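Local coordinates for protein glutamate--tRNA ligase (Elizabethkingia anophelis, PDB 6B1Z) that probably catalyses the ATP-dependent attachment of glutamate to its tRNA, at residues A[102-106]-A[242-248]; A[361-365]-A[391-395]; A[370-375]-A[401-405]. Numbering follows the deposited sequence.

Contact 1: A[102-106]-A[242-248]; sequences YTEQI and LYEAMGW. With EDO (1,2-ethanediol), chain B; EDO (1,2-ethanediol), chain V.
Two helical segments meet at nearly a right angle: the axes of 102-106 and 242-246 approach to 10.9 Å, their N-to-C directions 82° apart. Met246 is central, its CA 6.4 Å from that of Ile106. With all three chi angles in m, its side chain curls back so that SD lies 3.8 Å from Ile106 CB and CE 3.7 Å from Tyr102 CD1. Ile106, in the tt rotamer, extends CD1 to 4.0 Å from Leu242 CD2 and 4.3 Å from Ala245 CB. Extended Gln105 (chi1 and chi2 t) places NE2 3.0 Å from Met246 O. A Schellman motif at Gly247 (phi 73°) directs the indole edge of Trp248 at the face of Tyr102, a T-shaped pair with centroids 5.1 Å apart and planes at 87°. His219 of helix 210-220 stacks on Trp248 within the catalytic domain. Two 1,2-ethanediols, probably from the crystallisation liquor, bind Tyr243 OH (to chain V O2, 2.6 Å) and Trp248 O (from chain B O2, 3.2 Å). Apolar packing about Met246 and Ile106 thus grades into a hydrated border, where water 1 joins Gln105 NE2 (3.0 Å) to Ala245 O (2.8 Å) and water 2 joins Gln105 OE1 (2.7 Å) to Trp248 NE1 (3.0 Å).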
ATOM      1  N   TYR A 102      13.419 -29.994  13.282  1.00 21.23           N
ATOM      2  CA  TYR A 102      14.253 -28.975  13.905  1.00 20.68           C
ATOM      3  C   TYR A 102      13.875 -28.712  15.349  1.00 23.47           C
ATOM      4  O   TYR A 102      14.732 -28.279  16.131  1.00 20.21           O
ATOM      5  CB  TYR A 102      14.215 -27.703  13.060  1.00 21.74           C
ATOM      6  CG  TYR A 102      14.919 -27.947  11.745  1.00 18.36           C
ATOM      7  CD1 TYR A 102      16.206 -28.460  11.720  1.00 23.65           C
ATOM      8  CD2 TYR A 102      14.275 -27.731  10.533  1.00 22.19           C
ATOM      9  CE1 TYR A 102      16.854 -28.709  10.530  1.00 24.38           C
ATOM     10  CE2 TYR A 102      14.919 -27.973   9.338  1.00 26.66           C
ATOM     11  CZ  TYR A 102      16.206 -28.458   9.344  1.00 28.47           C
ATOM     12  OH  TYR A 102      16.849 -28.707   8.154  1.00 31.45           O
ATOM     13  N   THR A 103      12.633 -28.996  15.736  1.00 20.33           N
ATOM     14  CA  THR A 103      12.299 -28.994  17.156  1.00 22.20           C
ATOM     15  C   THR A 103      13.117 -30.046  17.905  1.00 21.10           C
ATOM     16  O   THR A 103      13.672 -29.770  18.976  1.00 22.03           O
ATOM     17  CB  THR A 103      10.798 -29.228  17.331  1.00 21.72           C
ATOM     18  OG1 THR A 103      10.082 -28.107  16.807  1.00 21.71           O
ATOM     19  CG2 THR A 103      10.438 -29.400  18.797  1.00 22.89           C
ATOM     20  N   GLU A 104      13.220 -31.256  17.345  1.00 20.50           N
ATOM     21  CA  GLU A 104      14.053 -32.289  17.960  1.00 21.24           C
ATOM     22  C   GLU A 104      15.504 -31.823  18.066  1.00 24.45           C
ATOM     23  O   GLU A 104      16.168 -32.059  19.088  1.00 22.95           O
ATOM     24  CB  GLU A 104      13.952 -33.593  17.160  1.00 25.18           C
ATOM     25  CG  GLU A 104      14.785 -34.730  17.745  1.00 39.08           C
ATOM     26  CD  GLU A 104      14.871 -35.938  16.829  1.00 62.71           C
ATOM     27  OE1 GLU A 104      14.231 -35.924  15.755  1.00 67.45           O
ATOM     28  OE2 GLU A 104      15.585 -36.901  17.186  1.00 67.79           O
ATOM     29  N   GLN A 105      16.000 -31.131  17.034  1.00 22.53           N
ATOM     30  CA  GLN A 105      17.388 -30.672  17.042  1.00 19.94           C
ATOM     31  C   GLN A 105      17.627 -29.650  18.147  1.00 20.49           C
ATOM     32  O   GLN A 105      18.573 -29.786  18.937  1.00 21.39           O
ATOM     33  CB  GLN A 105      17.768 -30.088  15.680  1.00 22.07           C
ATOM     34  CG  GLN A 105      19.232 -29.675  15.600  1.00 23.15           C
ATOM     35  CD  GLN A 105      19.606 -29.026  14.290  1.00 25.17           C
ATOM     36  OE1 GLN A 105      19.109 -29.409  13.225  1.00 24.27           O
ATOM     37  NE2 GLN A 105      20.496 -28.039  14.353  1.00 23.35           N
ATOM     38  N   ILE A 106      16.776 -28.624  18.236  1.00 20.24           N
ATOM     39  CA  ILE A 106      17.046 -27.573  19.213  1.00 20.58           C
ATOM     40  C   ILE A 106      16.871 -28.074  20.643  1.00 20.06           C
ATOM     41  O   ILE A 106      17.496 -27.527  21.565  1.00 18.98           O
ATOM     42  CB  ILE A 106      16.181 -26.314  18.964  1.00 17.93           C
ATOM     43  CG1 ILE A 106      16.862 -25.095  19.631  1.00 16.35           C
ATOM     44  CG2 ILE A 106      14.741 -26.514  19.475  1.00 17.46           C
ATOM     45  CD1 ILE A 106      16.194 -23.780  19.355  1.00 18.30           C
ATOM     46  N   LEU A 242      18.951 -17.809  17.557  1.00 14.19           N
ATOM     47  CA  LEU A 242      18.385 -19.067  17.082  1.00 13.73           C
ATOM     48  C   LEU A 242      19.252 -19.694  15.996  1.00 14.19           C
ATOM     49  O   LEU A 242      19.447 -20.913  15.993  1.00 15.25           O
ATOM     50  CB  LEU A 242      16.957 -18.845  16.574  1.00 13.83           C
ATOM     51  CG  LEU A 242      15.941 -18.637  17.708  1.00 14.74           C
ATOM     52  CD1 LEU A 242      14.602 -18.175  17.109  1.00 16.69           C
ATOM     53  CD2 LEU A 242      15.725 -19.903  18.562  1.00 18.08           C
ATOM     54  N   TYR A 243      19.774 -18.888  15.063  1.00 15.98           N
ATOM     55  CA  TYR A 243      20.683 -19.450  14.061  1.00 16.26           C
ATOM     56  C   TYR A 243      21.897 -20.062  14.742  1.00 15.95           C
ATOM     57  O   TYR A 243      22.302 -21.178  14.408  1.00 17.62           O
ATOM     58  CB  TYR A 243      21.122 -18.397  13.037  1.00 15.54           C
ATOM     59  CG  TYR A 243      20.052 -18.057  12.029  1.00 14.15           C
ATOM     60  CD1 TYR A 243      19.792 -18.896  10.962  1.00 16.97           C
ATOM     61  CD2 TYR A 243      19.308 -16.894  12.153  1.00 15.29           C
ATOM     62  CE1 TYR A 243      18.803 -18.593  10.044  1.00 20.05           C
ATOM     63  CE2 TYR A 243      18.306 -16.580  11.239  1.00 16.28           C
ATOM     64  CZ  TYR A 243      18.067 -17.441  10.193  1.00 21.11           C
ATOM     65  OH  TYR A 243      17.094 -17.136   9.272  1.00 20.23           O
ATOM     66  N   GLU A 244      22.439 -19.378  15.749  1.00 15.58           N
ATOM     67  CA  GLU A 244      23.556 -19.938  16.505  1.00 15.01           C
ATOM     68  C   GLU A 244      23.172 -21.258  17.168  1.00 17.87           C
ATOM     69  O   GLU A 244      23.936 -22.236  17.124  1.00 18.10           O
ATOM     70  CB  GLU A 244      24.027 -18.926  17.547  1.00 15.27           C
ATOM     71  CG  GLU A 244      25.186 -19.428  18.401  1.00 19.30           C
ATOM     72  CD  GLU A 244      25.606 -18.419  19.451  1.00 27.70           C
ATOM     73  OE1 GLU A 244      25.470 -17.204  19.213  1.00 25.82           O
ATOM     74  OE2 GLU A 244      26.070 -18.843  20.525  1.00 35.05           O
ATOM     75  N   ALA A 245      21.994 -21.308  17.794  1.00 15.03           N
ATOM     76  CA  ALA A 245      21.560 -22.525  18.478  1.00 15.48           C
ATOM     77  C   ALA A 245      21.491 -23.709  17.518  1.00 17.30           C
ATOM     78  O   ALA A 245      21.795 -24.849  17.903  1.00 19.96           O
ATOM     79  CB  ALA A 245      20.201 -22.295  19.153  1.00 18.20           C
ATOM     80  N   MET A 246      21.154 -23.449  16.260  1.00 17.59           N
ATOM     81  CA  MET A 246      20.981 -24.491  15.262  1.00 16.29           C
ATOM     82  C   MET A 246      22.270 -24.832  14.531  1.00 17.46           C
ATOM     83  O   MET A 246      22.273 -25.763  13.710  1.00 19.73           O
ATOM     84  CB  MET A 246      19.916 -24.070  14.246  1.00 15.78           C
ATOM     85  CG  MET A 246      18.536 -23.773  14.877  1.00 17.30           C
ATOM     86  SD  MET A 246      17.822 -25.154  15.789  1.00 18.74           S
ATOM     87  CE  MET A 246      17.318 -26.221  14.425  1.00 17.13           C
ATOM     88  N   GLY A 247      23.352 -24.119  14.826  1.00 17.86           N
ATOM     89  CA  GLY A 247      24.613 -24.288  14.128  1.00 18.23           C
ATOM     90  C   GLY A 247      24.619 -23.737  12.722  1.00 17.76           C
ATOM     91  O   GLY A 247      25.359 -24.251  11.868  1.00 20.80           O
ATOM     92  N   TRP A 248      23.824 -22.698  12.462  1.00 19.86           N
ATOM     93  CA  TRP A 248      23.607 -22.154  11.128  1.00 17.90           C
ATOM     94  C   TRP A 248      24.123 -20.724  11.018  1.00 17.80           C
ATOM     95  O   TRP A 248      24.282 -20.014  12.019  1.00 21.59           O
ATOM     96  CB  TRP A 248      22.111 -22.147  10.762  1.00 15.48           C
ATOM     97  CG  TRP A 248      21.450 -23.492  10.711  1.00 18.39           C
ATOM     98  CD1 TRP A 248      22.047 -24.717  10.557  1.00 19.03           C
ATOM     99  CD2 TRP A 248      20.048 -23.737  10.813  1.00 15.50           C
ATOM    100  NE1 TRP A 248      21.091 -25.709  10.563  1.00 19.96           N
ATOM    101  CE2 TRP A 248      19.857 -25.131  10.723  1.00 18.43           C
ATOM    102  CE3 TRP A 248      18.927 -22.907  10.972  1.00 18.25           C
ATOM    103  CZ2 TRP A 248      18.591 -25.718  10.777  1.00 20.99           C
ATOM    104  CZ3 TRP A 248      17.669 -23.492  11.033  1.00 16.87           C
ATOM    105  CH2 TRP A 248      17.513 -24.888  10.930  1.00 19.50           C
TER
HETATM  106  C1  EDO B 622      27.851 -22.287  11.825  1.00 61.07           C
HETATM  107  O1  EDO B 622      28.456 -21.163  11.178  1.00 63.22           O
HETATM  108  C2  EDO B 622      27.777 -22.038  13.327  1.00 61.61           C
HETATM  109  O2  EDO B 622      26.913 -20.929  13.608  1.00 59.77           O
HETATM  110  C1  EDO V 621      13.452 -14.576  10.667  1.00 48.76           C
HETATM  111  O1  EDO V 621      12.980 -14.517  12.014  1.00 41.04           O
HETATM  112  C2  EDO V 621      14.947 -14.312  10.653  1.00 35.50           C
HETATM  113  O2  EDO V 621      15.543 -15.008   9.550  1.00 22.38           O
HETATM  114  O   HOH W   1      21.995 -27.414  16.902  1.00 20.69           O
HETATM  115  O   HOH W   2      20.674 -28.682  11.098  1.00 28.01           O

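Contact 2: A[361-365]-A[391-395]; sequences LMSNE and IGLMK
Lys395 reaches from the C-terminal part of helix 384-394 to the start of helix 364-377, so that a lysine from one helix joins backbone and side chain at the N-terminus of another. Its chi1 is p (66°) and the other three chi angles are t, so the chain is fully extended beyond CB and delivers NZ to two oxygens: Lys395 NZ donates to Met362 O at 2.9 Å and to Asn364 OD1 at 2.8 Å. Asn364, with chi1 m and chi2 -23°, swings its amide toward the other segment although its CA-to-CB bond points sideways; OD1 also lies 3.5 Å from Ile391 CG2 and 3.6 Å from Gly392 CA. The glycine leaves room for the amide, since an ideal CB there would sit only 3.1 Å from Asn364 ND2. The CA atoms of Asn364 and Ile391 are 6.0 Å apart. Met362 and Ser363 adopt polyproline-II-like angles (-67/145 and -67/158), and the chain turns helical at Asn364. Ser363 is the N-cap, its p rotamer directing OG to Ala366 N. In the helical anticodon-binding region, this surface contact borders a more buried layer: Ile391 packs on Ile367 and Phe371 of helix 364-377, while Leu393 faces helix 487-507.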
ATOM      1  N   LEU A 361       0.249  11.599 -19.051  1.00 21.70           N
ATOM      2  CA  LEU A 361       1.061  10.954 -20.070  1.00 25.74           C
ATOM      3  C   LEU A 361       0.359   9.785 -20.750  1.00 25.64           C
ATOM      4  O   LEU A 361       0.853   9.299 -21.772  1.00 28.96           O
ATOM      5  CB  LEU A 361       2.381  10.473 -19.464  1.00 29.31           C
ATOM      6  CG  LEU A 361       3.399  11.559 -19.097  1.00 29.85           C
ATOM      7  CD1 LEU A 361       4.658  10.901 -18.595  1.00 35.97           C
ATOM      8  CD2 LEU A 361       3.694  12.444 -20.297  1.00 39.95           C
ATOM      9  N   MET A 362      -0.767   9.318 -20.213  1.00 21.68           N
ATOM     10  CA  MET A 362      -1.557   8.294 -20.892  1.00 20.26           C
ATOM     11  C   MET A 362      -2.159   8.852 -22.175  1.00 19.07           C
ATOM     12  O   MET A 362      -2.538  10.017 -22.249  1.00 20.97           O
ATOM     13  CB  MET A 362      -2.688   7.800 -19.987  1.00 18.17           C
ATOM     14  CG  MET A 362      -2.208   7.072 -18.751  1.00 19.63           C
ATOM     15  SD  MET A 362      -3.551   6.522 -17.689  1.00 25.01           S
ATOM     16  CE  MET A 362      -4.455   5.381 -18.737  1.00 22.08           C
ATOM     17  N   SER A 363      -2.257   7.996 -23.194  1.00 18.94           N
ATOM     18  CA  SER A 363      -2.980   8.384 -24.396  1.00 18.64           C
ATOM     19  C   SER A 363      -4.470   8.529 -24.097  1.00 16.93           C
ATOM     20  O   SER A 363      -5.001   7.954 -23.138  1.00 18.03           O
ATOM     21  CB  SER A 363      -2.784   7.347 -25.498  1.00 20.16           C
ATOM     22  OG  SER A 363      -3.374   6.120 -25.107  1.00 22.22           O
ATOM     23  N   ASN A 364      -5.148   9.293 -24.951  1.00 16.04           N
ATOM     24  CA  ASN A 364      -6.594   9.419 -24.820  1.00 15.26           C
ATOM     25  C   ASN A 364      -7.255   8.052 -24.942  1.00 16.46           C
ATOM     26  O   ASN A 364      -8.182   7.732 -24.188  1.00 17.07           O
ATOM     27  CB  ASN A 364      -7.150  10.401 -25.857  1.00 18.17           C
ATOM     28  CG  ASN A 364      -6.600  11.809 -25.678  1.00 23.38           C
ATOM     29  OD1 ASN A 364      -6.153  12.175 -24.587  1.00 20.37           O
ATOM     30  ND2 ASN A 364      -6.647  12.612 -26.739  1.00 21.92           N
ATOM     31  N   GLU A 365      -6.757   7.213 -25.863  1.00 18.17           N
ATOM     32  CA  GLU A 365      -7.310   5.870 -26.009  1.00 20.90           C
ATOM     33  C   GLU A 365      -7.125   5.025 -24.754  1.00 20.28           C
ATOM     34  O   GLU A 365      -8.000   4.218 -24.422  1.00 21.76           O
ATOM     35  CB  GLU A 365      -6.678   5.171 -27.207  1.00 17.88           C
ATOM     36  CG  GLU A 365      -7.125   5.723 -28.547  1.00 19.50           C
ATOM     37  CD  GLU A 365      -8.475   5.181 -29.006  1.00 27.44           C
ATOM     38  OE1 GLU A 365      -9.307   4.806 -28.149  1.00 25.99           O
ATOM     39  OE2 GLU A 365      -8.689   5.121 -30.230  1.00 24.08           O
ATOM     40  N   ILE A 391     -11.595  13.835 -23.341  1.00 16.54           N
ATOM     41  CA  ILE A 391     -10.422  13.399 -22.581  1.00 13.99           C
ATOM     42  C   ILE A 391      -9.223  14.280 -22.913  1.00 18.59           C
ATOM     43  O   ILE A 391      -8.504  14.740 -22.015  1.00 18.03           O
ATOM     44  CB  ILE A 391     -10.128  11.909 -22.855  1.00 15.77           C
ATOM     45  CG1 ILE A 391     -11.206  11.010 -22.234  1.00 16.08           C
ATOM     46  CG2 ILE A 391      -8.734  11.514 -22.341  1.00 16.44           C
ATOM     47  CD1 ILE A 391     -11.163   9.584 -22.779  1.00 17.15           C
ATOM     48  N   GLY A 392      -9.004  14.551 -24.207  1.00 20.38           N
ATOM     49  CA  GLY A 392      -7.878  15.390 -24.593  1.00 21.72           C
ATOM     50  C   GLY A 392      -7.961  16.796 -24.021  1.00 21.57           C
ATOM     51  O   GLY A 392      -6.941  17.387 -23.657  1.00 22.75           O
ATOM     52  N   LEU A 393      -9.175  17.348 -23.937  1.00 20.24           N
ATOM     53  CA  LEU A 393      -9.388  18.695 -23.424  1.00 22.06           C
ATOM     54  C   LEU A 393      -9.267  18.767 -21.913  1.00 24.30           C
ATOM     55  O   LEU A 393      -9.024  19.855 -21.372  1.00 29.64           O
ATOM     56  CB  LEU A 393     -10.778  19.208 -23.811  1.00 24.83           C
ATOM     57  CG  LEU A 393     -11.070  19.551 -25.270  1.00 27.61           C
ATOM     58  CD1 LEU A 393     -12.575  19.702 -25.462  1.00 25.35           C
ATOM     59  CD2 LEU A 393     -10.336  20.826 -25.641  1.00 30.04           C
ATOM     60  N   MET A 394      -9.431  17.644 -21.217  1.00 19.22           N
ATOM     61  CA  MET A 394      -9.568  17.675 -19.766  1.00 20.11           C
ATOM     62  C   MET A 394      -8.446  16.995 -19.003  1.00 21.15           C
ATOM     63  O   MET A 394      -8.277  17.284 -17.809  1.00 19.17           O
ATOM     64  CB  MET A 394     -10.890  17.020 -19.332  1.00 20.54           C
ATOM     65  CG  MET A 394     -12.139  17.691 -19.870  1.00 23.06           C
ATOM     66  SD  MET A 394     -12.577  19.179 -18.962  1.00 26.09           S
ATOM     67  CE  MET A 394     -12.992  18.463 -17.361  1.00 25.61           C
ATOM     68  N   LYS A 395      -7.688  16.091 -19.626  1.00 18.09           N
ATOM     69  CA  LYS A 395      -6.822  15.234 -18.820  1.00 18.24           C
ATOM     70  C   LYS A 395      -5.668  15.996 -18.183  1.00 20.71           C
ATOM     71  O   LYS A 395      -5.155  15.545 -17.156  1.00 23.24           O
ATOM     72  CB  LYS A 395      -6.282  14.059 -19.646  1.00 23.47           C
ATOM     73  CG  LYS A 395      -5.342  14.438 -20.763  1.00 23.14           C
ATOM     74  CD  LYS A 395      -4.806  13.175 -21.463  1.00 22.96           C
ATOM     75  CE  LYS A 395      -3.794  13.537 -22.535  1.00 25.28           C
ATOM     76  NZ  LYS A 395      -3.585  12.408 -23.500  1.00 23.10           N
TER

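Contact 3: A[370-375]-A[401-405]; sequences EFKKVL and VKDIY
This is a buried, apolar helix-helix packing within the anticodon-binding region, joining the middle of helix 364-377 to the short helix 401-406. The segment axes come within 8.9 Å and cross at -48°, with CA pairs Phe371-Val401 at 6.1 Å, Val374-Lys402 at 6.2 Å and Leu375-Tyr405 at 7.1 Å. Phe371, Val374 and Leu375 line one face of the helix, spaced i, i+3, i+4. Phe371, chi1 t, sends CE1 to 3.5 Å from Ile404 CG2, and its CB lies 4.0 Å from Val401 CG1. The pair belongs to the all-helical region that in bacterial glutamyl-tRNA synthetases probably recognises the anticodon; no hydrogen bond joins the segments. Val374 CG1 sits 3.9 Å from Tyr405 CB. Leu375, in the mt rotamer, brings CD2 to 3.5 Å from Tyr405 CD1, while Tyr405 OH bonds to His413. At the exposed margin the aliphatic part of Glu370 rests on Val401, CG to CG1 3.9 Å. Helix 384-394 adds Ile390 against both Phe371 and Ile404.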
ATOM      1  N   GLU A 370     -11.892   3.395 -18.942  1.00 19.94           N
ATOM      2  CA  GLU A 370     -12.343   3.813 -17.620  1.00 19.62           C
ATOM      3  C   GLU A 370     -13.271   5.018 -17.715  1.00 19.65           C
ATOM      4  O   GLU A 370     -14.255   5.107 -16.972  1.00 18.26           O
ATOM      5  CB  GLU A 370     -11.146   4.113 -16.716  1.00 20.28           C
ATOM      6  CG  GLU A 370     -11.546   4.472 -15.272  1.00 22.84           C
ATOM      7  CD  GLU A 370     -12.247   3.322 -14.528  1.00 31.09           C
ATOM      8  OE1 GLU A 370     -12.061   2.138 -14.903  1.00 29.97           O
ATOM      9  OE2 GLU A 370     -12.997   3.610 -13.568  1.00 36.22           O
ATOM     10  N   PHE A 371     -12.995   5.944 -18.636  1.00 18.29           N
ATOM     11  CA  PHE A 371     -13.877   7.094 -18.784  1.00 16.92           C
ATOM     12  C   PHE A 371     -15.283   6.657 -19.183  1.00 18.47           C
ATOM     13  O   PHE A 371     -16.275   7.167 -18.648  1.00 18.03           O
ATOM     14  CB  PHE A 371     -13.304   8.078 -19.804  1.00 15.51           C
ATOM     15  CG  PHE A 371     -14.118   9.330 -19.968  1.00 17.11           C
ATOM     16  CD1 PHE A 371     -14.383  10.153 -18.877  1.00 19.79           C
ATOM     17  CD2 PHE A 371     -14.589   9.709 -21.212  1.00 19.44           C
ATOM     18  CE1 PHE A 371     -15.135  11.321 -19.033  1.00 21.76           C
ATOM     19  CE2 PHE A 371     -15.329  10.875 -21.377  1.00 20.72           C
ATOM     20  CZ  PHE A 371     -15.601  11.687 -20.275  1.00 19.72           C
ATOM     21  N   LYS A 372     -15.390   5.712 -20.123  1.00 19.16           N
ATOM     22  CA  LYS A 372     -16.707   5.232 -20.525  1.00 19.07           C
ATOM     23  C   LYS A 372     -17.424   4.535 -19.379  1.00 21.21           C
ATOM     24  O   LYS A 372     -18.661   4.579 -19.306  1.00 22.52           O
ATOM     25  CB  LYS A 372     -16.577   4.287 -21.729  1.00 19.95           C
ATOM     26  CG  LYS A 372     -16.239   5.025 -23.030  1.00 21.36           C
ATOM     27  CD  LYS A 372     -16.102   4.075 -24.206  1.00 24.21           C
ATOM     28  CE  LYS A 372     -17.434   3.419 -24.535  1.00 28.97           C
ATOM     29  NZ  LYS A 372     -17.410   2.772 -25.887  1.00 31.97           N
ATOM     30  N   LYS A 373     -16.671   3.862 -18.506  1.00 21.37           N
ATOM     31  CA  LYS A 373     -17.255   3.244 -17.322  1.00 23.70           C
ATOM     32  C   LYS A 373     -17.833   4.307 -16.394  1.00 26.72           C
ATOM     33  O   LYS A 373     -18.955   4.165 -15.894  1.00 24.86           O
ATOM     34  CB  LYS A 373     -16.189   2.406 -16.615  1.00 24.51           C
ATOM     35  CG  LYS A 373     -16.647   1.585 -15.421  1.00 37.65           C
ATOM     36  CD  LYS A 373     -15.521   0.644 -15.000  1.00 46.62           C
ATOM     37  CE  LYS A 373     -15.912  -0.234 -13.821  1.00 59.75           C
ATOM     38  NZ  LYS A 373     -16.132   0.568 -12.589  1.00 61.11           N
ATOM     39  N   VAL A 374     -17.097   5.400 -16.181  1.00 23.16           N
ATOM     40  CA  VAL A 374     -17.629   6.483 -15.350  1.00 23.22           C
ATOM     41  C   VAL A 374     -18.892   7.071 -15.973  1.00 22.98           C
ATOM     42  O   VAL A 374     -19.890   7.314 -15.280  1.00 23.46           O
ATOM     43  CB  VAL A 374     -16.551   7.557 -15.107  1.00 18.88           C
ATOM     44  CG1 VAL A 374     -17.131   8.752 -14.343  1.00 23.57           C
ATOM     45  CG2 VAL A 374     -15.376   6.970 -14.336  1.00 23.46           C
ATOM     46  N   LEU A 375     -18.885   7.292 -17.295  1.00 18.72           N
ATOM     47  CA  LEU A 375     -20.069   7.832 -17.950  1.00 20.95           C
ATOM     48  C   LEU A 375     -21.264   6.906 -17.760  1.00 24.30           C
ATOM     49  O   LEU A 375     -22.368   7.356 -17.425  1.00 23.88           O
ATOM     50  CB  LEU A 375     -19.797   8.060 -19.442  1.00 23.42           C
ATOM     51  CG  LEU A 375     -18.748   9.125 -19.795  1.00 21.56           C
ATOM     52  CD1 LEU A 375     -18.745   9.406 -21.294  1.00 22.20           C
ATOM     53  CD2 LEU A 375     -18.985  10.402 -19.029  1.00 26.38           C
ATOM     54  N   VAL A 401      -9.251   9.717 -13.503  1.00 16.27           N
ATOM     55  CA  VAL A 401     -10.073   9.698 -14.717  1.00 15.57           C
ATOM     56  C   VAL A 401     -11.489  10.198 -14.435  1.00 16.62           C
ATOM     57  O   VAL A 401     -12.076  10.918 -15.255  1.00 15.96           O
ATOM     58  CB  VAL A 401     -10.083   8.291 -15.342  1.00 14.02           C
ATOM     59  CG1 VAL A 401     -11.133   8.206 -16.458  1.00 17.13           C
ATOM     60  CG2 VAL A 401      -8.715   7.956 -15.862  1.00 17.23           C
ATOM     61  N   LYS A 402     -12.052   9.869 -13.261  1.00 15.52           N
ATOM     62  CA  LYS A 402     -13.420  10.291 -12.963  0.62 16.96           C
ATOM     63  C   LYS A 402     -13.562  11.811 -12.948  1.00 15.78           C
ATOM     64  O   LYS A 402     -14.661  12.327 -13.183  1.00 17.52           O
ATOM     65  CB  LYS A 402     -13.884   9.707 -11.623  0.62 17.27           C
ATOM     66  CG  LYS A 402     -13.260  10.369 -10.389  0.62 16.11           C
ATOM     67  CD  LYS A 402     -13.662   9.669  -9.091  0.62 24.00           C
ATOM     68  CE  LYS A 402     -12.551   9.812  -8.046  0.62 26.25           C
ATOM     69  NZ  LYS A 402     -12.558   8.722  -7.008  0.62 30.99           N
ATOM     70  N   ASP A 403     -12.468  12.545 -12.674  1.00 17.23           N
ATOM     71  CA  ASP A 403     -12.517  14.010 -12.667  1.00 15.82           C
ATOM     72  C   ASP A 403     -12.913  14.557 -14.032  1.00 16.62           C
ATOM     73  O   ASP A 403     -13.495  15.644 -14.119  1.00 18.32           O
ATOM     74  CB  ASP A 403     -11.154  14.620 -12.307  1.00 17.77           C
ATOM     75  CG  ASP A 403     -10.650  14.229 -10.940  1.00 19.09           C
ATOM     76  OD1 ASP A 403     -11.423  13.699 -10.116  1.00 21.18           O
ATOM     77  OD2 ASP A 403      -9.448  14.493 -10.702  1.00 16.82           O
ATOM     78  N   ILE A 404     -12.569  13.839 -15.108  1.00 15.59           N
ATOM     79  CA  ILE A 404     -12.900  14.301 -16.452  1.00 17.36           C
ATOM     80  C   ILE A 404     -14.413  14.414 -16.638  1.00 19.07           C
ATOM     81  O   ILE A 404     -14.897  15.316 -17.339  1.00 21.35           O
ATOM     82  CB  ILE A 404     -12.263  13.353 -17.487  1.00 15.42           C
ATOM     83  CG1 ILE A 404     -10.738  13.373 -17.348  1.00 15.87           C
ATOM     84  CG2 ILE A 404     -12.662  13.761 -18.929  1.00 20.41           C
ATOM     85  CD1 ILE A 404     -10.029  12.350 -18.236  1.00 17.12           C
ATOM     86  N   TYR A 405     -15.185  13.531 -16.002  1.00 17.87           N
ATOM     87  CA  TYR A 405     -16.634  13.716 -15.985  1.00 17.59           C
ATOM     88  C   TYR A 405     -17.070  14.690 -14.893  1.00 17.23           C
ATOM     89  O   TYR A 405     -17.824  15.635 -15.155  1.00 18.57           O
ATOM     90  CB  TYR A 405     -17.352  12.379 -15.786  1.00 18.23           C
ATOM     91  CG  TYR A 405     -18.845  12.589 -15.597  1.00 19.36           C
ATOM     92  CD1 TYR A 405     -19.652  12.946 -16.667  1.00 20.47           C
ATOM     93  CD2 TYR A 405     -19.428  12.479 -14.338  1.00 24.15           C
ATOM     94  CE1 TYR A 405     -21.004  13.168 -16.498  1.00 24.77           C
ATOM     95  CE2 TYR A 405     -20.781  12.707 -14.155  1.00 24.17           C
ATOM     96  CZ  TYR A 405     -21.563  13.047 -15.243  1.00 28.42           C
ATOM     97  OH  TYR A 405     -22.914  13.273 -15.073  1.00 32.19           O
TER

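Overall arrangement
Contacts 2 and 3 form one continuous piece of the anticodon-binding region, their centres 11 Å apart. Helix 364-377 serves both, through its start in contact 2 and its middle in contact 3, while the successive helices 384-394 and 401-406 provide the other sides; along the chain the four segments alternate. The two contacts touch directly, Ile391 CG1 lying 3.8 Å from Phe371 CD2 and Met394 CE 3.7 Å from Ile404 O. Contact 1 is instead packing within the catalytic domain, not itself identifiable as part of the active site. It lies on the opposite side of the chain's centre, its nearest atoms about 41 Å from contact 2 and about 42 Å from contact 3.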